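Local coordinates for odorant binding protein ASP5 (Apis mellifera, PDB 3R72), which probably carries odorant molecules in honeybee antennae, enclosing small hydrophobic ligands in the helical fold of the PBP/GOBP family of insect odorant-binding proteins, at residues V69-L72 with E73-M76; F63-D66 with M67-K70. All coordinates share one frame; numbering follows the deposited sequence. Where two conformers were deposited one is given.

Contact 1. Residues V69-L72 with E73-M76; sequences VKQL and EITM. With NBB (N-butyl-benzenesulfonamide), chain C.
E73 reaches back one helical turn with its chain extended beyond CG, bringing carboxylate OE2 3.6 Å from V69 CG1; this same oxygen forms a salt bridge to K85 of helix 81-91. At the Q71 amide, OE1 has I74 CG2 3.6 Å away in one of two isoleucine conformers, and NE2 donates to L55 O, outside the helix. The third flat group, the benzene ring of N-butyl-benzenesulfonamide, has the methyl of T75 over one face, at the rim, CG2 lying 3.5 Å from ring atom C5.

The first torsion of T75 (chi1 65°) sets OG1 between the backbone N and the carbonyl carbon, within reach of both Q71 O and the ligand, and leaves CG2 for the ring. OG1 donates to Q71 O over 2.7 Å, arriving 40° out of the carbonyl plane, while T75 N and I74 N give the same oxygen weak bonds. OG1 also lies 2.9 Å from N10 of the ligand. A valine here lacks the hydroxyl, and would probably leave Q71 O with the two weak backbone donors and the sulfonamide nitrogen without its nearest polar neighbour.

Regular helical bonds run from E73 N to V69 O (3.0 Å) and from M76 N to L72 O (2.9 Å), M76 being the first residue to leave helical geometry. L72, with an uncommon first torsion for a helix (chi1 79°), has its CB 4.0 Å from M76 SD; its side chain also packs on V81 and V88 and touches a second ligand molecule.

Because the threonine proton is committed to Q71 O, OG1 probably offers N10 a lone pair instead: the last helical turn thus presents a polar atom, beside a methyl, to the sulfonamide in an otherwise largely apolar pocket.

Contact 2. Residues F63-D66 with M67-K70; sequences FDFD and MIVK
D64 caps the start of helix 65-75 by accepting from M67 N at OD1, a bond of 3.0 Å. With CG anti to the backbone N (chi1 -176°), the carboxylate swings over the first turn, and the amide approaches OD1 from above the carboxylate plane, 60° out of it; the D64 CG atom rests 3.6 Å from M67 CB.

Backbone bonds carry the helix on from the cap. I68 N donates to D64 O at 2.9 Å, and V69 N and K70 N follow with bonds to F65 O and D66 O. The bent chain of K70 curls back so that NZ adds a weak bond to D66 O (3.4 Å). A water molecule joins the two charged side chains, donating to D64 OD2 and accepting from K70 NZ.

Apolar contacts gather round I68. Its CD1 comes 3.6 Å from F65 CD1, the two side chains lying side by side and pointing the same way, and 4.4 Å from F63 CD1. F63 CB sits over one face of the F65 ring, toward its rim, while the F63 ring meets F58, Y96 and Y107. Buried I68 also touches V88, Y107 and a bound N-butyl-benzenesulfonamide.

The first turn is therefore two-sided: the carboxylate of D64 satisfies the amide of M67 and is linked through the water to K70, whose positive charge probably offsets part of its own, while the isoleucine lends a hydrocarbon surface to the ligand pocket.

Both contacts belong to helix 65-75, and their centres are about 9 Å apart on the same side of the chain's centre. Contact 2 comes first along the chain, where the short strand 62-63 gives way to the helix; contact 1 follows, sharing V69 and K70, and runs through the helix end at T75 to M76, the first residue beyond it. Together they span the helix from cap to last turn. Helix 81-91 packs against both. One helix thereby serves two bound N-butyl-benzenesulfonamide molecules: I68 and L72 line the pocket of one, T75 that of the other. The two pockets adjoin, sharing L55 and F120, consistent with a protein that takes up small odorants.

Contact 1. Residues V69-L72 with E73-M76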
loop_
_atom_site.group_PDB
_atom_site.type_symbol
_atom_site.label_atom_id
_atom_site.label_comp_id
_atom_site.label_asym_id
_atom_site.label_seq_id
_atom_site.Cartn_x
_atom_site.Cartn_y
_atom_site.Cartn_z
ATOM N N VAL A 69 3.337 -10.677 -0.832
ATOM C CA VAL A 69 4.086 -11.257 -1.948
ATOM C C VAL A 69 3.147 -11.788 -3.042
ATOM O O VAL A 69 3.376 -11.552 -4.223
ATOM C CB VAL A 69 5.097 -12.324 -1.455
ATOM C CG1 VAL A 69 5.727 -13.066 -2.621
ATOM C CG2 VAL A 69 6.169 -11.652 -0.582
ATOM N N LYS A 70 2.073 -12.465 -2.662
ATOM C CA LYS A 70 1.103 -12.926 -3.647
ATOM C C LYS A 70 0.494 -11.772 -4.424
ATOM O O LYS A 70 0.337 -11.869 -5.644
ATOM C CB LYS A 70 0.001 -13.748 -2.983
ATOM C CG LYS A 70 0.414 -15.184 -2.674
ATOM C CD LYS A 70 -0.796 -16.105 -2.452
ATOM C CE LYS A 70 -1.103 -16.382 -0.987
ATOM N NZ LYS A 70 -1.062 -15.216 -0.092
ATOM N N GLN A 71 0.151 -10.679 -3.746
ATOM C CA GLN A 71 -0.445 -9.531 -4.423
ATOM C C GLN A 71 0.530 -8.902 -5.396
ATOM O O GLN A 71 0.147 -8.536 -6.509
ATOM C CB GLN A 71 -0.961 -8.497 -3.426
ATOM C CG GLN A 71 -2.207 -8.946 -2.675
ATOM C CD GLN A 71 -3.483 -8.925 -3.521
ATOM O OE1 GLN A 71 -3.464 -8.631 -4.705
ATOM N NE2 GLN A 71 -4.613 -9.147 -2.874
ATOM N N LEU A 72 1.794 -8.757 -5.010
ATOM C CA LEU A 72 2.748 -8.163 -5.932
ATOM C C LEU A 72 2.957 -9.088 -7.149
ATOM O O LEU A 72 3.079 -8.601 -8.270
ATOM C CB LEU A 72 4.019 -7.718 -5.228
ATOM C CG LEU A 72 5.093 -8.720 -4.852
ATOM C CD1 LEU A 72 5.954 -9.085 -6.071
ATOM C CD2 LEU A 72 5.945 -8.192 -3.708
ATOM N N GLU A 73 2.925 -10.401 -6.943
ATOM C CA GLU A 73 3.052 -11.352 -8.050
ATOM C C GLU A 73 1.889 -11.267 -9.037
ATOM O O GLU A 73 2.088 -11.451 -10.232
ATOM C CB GLU A 73 3.192 -12.788 -7.532
ATOM C CG GLU A 73 4.540 -13.032 -6.844
ATOM C CD GLU A 73 4.627 -14.338 -6.050
ATOM O OE1 GLU A 73 3.571 -14.870 -5.645
ATOM O OE2 GLU A 73 5.758 -14.816 -5.787
ATOM N N ILE A 74 0.688 -10.977 -8.540
ATOM C CA ILE A 74 -0.504 -10.894 -9.389
ATOM C C ILE A 74 -0.745 -9.503 -9.977
ATOM O O ILE A 74 -1.598 -9.357 -10.857
ATOM C CB ILE A 74 -1.782 -11.325 -8.623
ATOM C CG1 ILE A 74 -2.919 -11.605 -9.601
ATOM C CG2 ILE A 74 -2.227 -10.257 -7.651
ATOM C CD1 ILE A 74 -2.623 -12.710 -10.520
ATOM N N THR A 75 -0.041 -8.479 -9.487
ATOM C CA THR A 75 -0.289 -7.110 -9.954
ATOM C C THR A 75 0.883 -6.324 -10.530
ATOM O O THR A 75 0.656 -5.314 -11.184
ATOM C CB THR A 75 -0.931 -6.244 -8.844
ATOM O OG1 THR A 75 -0.009 -6.099 -7.760
ATOM C CG2 THR A 75 -2.249 -6.842 -8.351
ATOM N N MET A 76 2.123 -6.721 -10.260
ATOM C CA MET A 76 3.257 -5.975 -10.804
ATOM C C MET A 76 3.585 -6.442 -12.204
ATOM O O MET A 76 3.394 -7.616 -12.522
ATOM C CB MET A 76 4.492 -6.143 -9.938
ATOM C CG MET A 76 4.401 -5.440 -8.607
ATOM S SD MET A 76 5.986 -5.312 -7.788
ATOM C CE MET A 76 6.644 -3.819 -8.522
HETATM O O1S NBB C . -1.027 -1.783 -5.096
HETATM S S NBB C . -1.146 -3.166 -5.467
HETATM O O2S NBB C . -0.903 -4.079 -4.386
HETATM N N10 NBB C . -0.064 -3.456 -6.607
HETATM C C11 NBB C . -0.053 -2.669 -7.828
HETATM C C12 NBB C . 1.321 -2.676 -8.483
HETATM C C13 NBB C . 1.271 -2.172 -9.917
HETATM C C14 NBB C . 0.991 -0.690 -9.980
HETATM C C4 NBB C . -2.619 -3.475 -6.080
HETATM C C5 NBB C . -3.276 -4.690 -5.840
HETATM C C6 NBB C . -4.538 -4.964 -6.372
HETATM C C1 NBB C . -5.152 -4.021 -7.184
HETATM C C2 NBB C . -4.515 -2.818 -7.436
HETATM C C3 NBB C . -3.261 -2.545 -6.890
#

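Contact 2. Residues F63-D66 with M67-K70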
loop_
_atom_site.group_PDB
_atom_site.type_symbol
_atom_site.label_atom_id
_atom_site.label_comp_id
_atom_site.label_asym_id
_atom_site.label_seq_id
_atom_site.Cartn_x
_atom_site.Cartn_y
_atom_site.Cartn_z
ATOM N N PHE A 63 0.633 -7.437 9.569
ATOM C CA PHE A 63 0.851 -7.631 8.146
ATOM C C PHE A 63 0.744 -9.098 7.802
ATOM O O PHE A 63 1.100 -9.953 8.611
ATOM C CB PHE A 63 2.235 -7.096 7.761
ATOM C CG PHE A 63 2.370 -5.636 8.005
ATOM C CD1 PHE A 63 1.832 -4.720 7.118
ATOM C CD2 PHE A 63 2.914 -5.169 9.177
ATOM C CE1 PHE A 63 1.877 -3.373 7.369
ATOM C CE2 PHE A 63 2.959 -3.808 9.433
ATOM C CZ PHE A 63 2.446 -2.916 8.537
ATOM N N ASP A 64 0.260 -9.375 6.600
ATOM C CA ASP A 64 0.288 -10.715 6.056
ATOM C C ASP A 64 1.292 -10.683 4.914
ATOM O O ASP A 64 0.954 -10.328 3.784
ATOM C CB ASP A 64 -1.105 -11.165 5.594
ATOM C CG ASP A 64 -1.110 -12.592 5.116
ATOM O OD1 ASP A 64 -0.038 -13.055 4.680
ATOM O OD2 ASP A 64 -2.168 -13.252 5.147
ATOM N N PHE A 65 2.541 -11.001 5.231
ATOM C CA PHE A 65 3.592 -10.884 4.232
ATOM C C PHE A 65 3.465 -11.923 3.130
ATOM O O PHE A 65 3.841 -11.633 2.000
ATOM C CB PHE A 65 4.995 -10.871 4.848
ATOM C CG PHE A 65 5.256 -9.664 5.697
ATOM C CD1 PHE A 65 5.315 -8.397 5.138
ATOM C CD2 PHE A 65 5.416 -9.781 7.069
ATOM C CE1 PHE A 65 5.521 -7.284 5.950
ATOM C CE2 PHE A 65 5.632 -8.665 7.861
ATOM C CZ PHE A 65 5.676 -7.438 7.303
ATOM N N ASP A 66 2.905 -13.096 3.423
ATOM C CA ASP A 66 2.648 -14.053 2.341
ATOM C C ASP A 66 1.679 -13.441 1.314
ATOM O O ASP A 66 1.878 -13.588 0.110
ATOM C CB ASP A 66 2.057 -15.377 2.869
ATOM C CG ASP A 66 3.052 -16.244 3.637
ATOM O OD1 ASP A 66 4.262 -15.927 3.713
ATOM O OD2 ASP A 66 2.589 -17.275 4.162
ATOM N N MET A 67 0.657 -12.746 1.796
ATOM C CA MET A 67 -0.306 -12.128 0.893
ATOM C C MET A 67 0.259 -10.893 0.196
ATOM O O MET A 67 -0.082 -10.634 -0.948
ATOM C CB MET A 67 -1.596 -11.786 1.631
ATOM C CG MET A 67 -2.650 -11.241 0.702
ATOM S SD MET A 67 -3.171 -12.418 -0.580
ATOM C CE MET A 67 -4.374 -13.370 0.348
ATOM N N ILE A 68 1.144 -10.146 0.858
ATOM C CA ILE A 68 1.835 -9.041 0.194
ATOM C C ILE A 68 2.610 -9.578 -1.015
ATOM O O ILE A 68 2.527 -9.008 -2.109
ATOM C CB ILE A 68 2.739 -8.272 1.177
ATOM C CG1 ILE A 68 1.853 -7.474 2.136
ATOM C CG2 ILE A 68 3.697 -7.354 0.445
ATOM C CD1 ILE A 68 2.544 -6.883 3.336
ATOM N N VAL A 69 3.337 -10.677 -0.832
ATOM C CA VAL A 69 4.086 -11.257 -1.948
ATOM C C VAL A 69 3.147 -11.788 -3.042
ATOM O O VAL A 69 3.376 -11.552 -4.223
ATOM C CB VAL A 69 5.097 -12.324 -1.455
ATOM C CG1 VAL A 69 5.727 -13.066 -2.621
ATOM C CG2 VAL A 69 6.169 -11.652 -0.582
ATOM N N LYS A 70 2.073 -12.465 -2.662
ATOM C CA LYS A 70 1.103 -12.926 -3.647
ATOM C C LYS A 70 0.494 -11.772 -4.424
ATOM O O LYS A 70 0.337 -11.869 -5.644
ATOM C CB LYS A 70 0.001 -13.748 -2.983
ATOM C CG LYS A 70 0.414 -15.184 -2.674
ATOM C CD LYS A 70 -0.796 -16.105 -2.452
ATOM C CE LYS A 70 -1.103 -16.382 -0.987
ATOM N NZ LYS A 70 -1.062 -15.216 -0.092
HETATM O O HOH W 1 -1.656 -15.752 3.092
#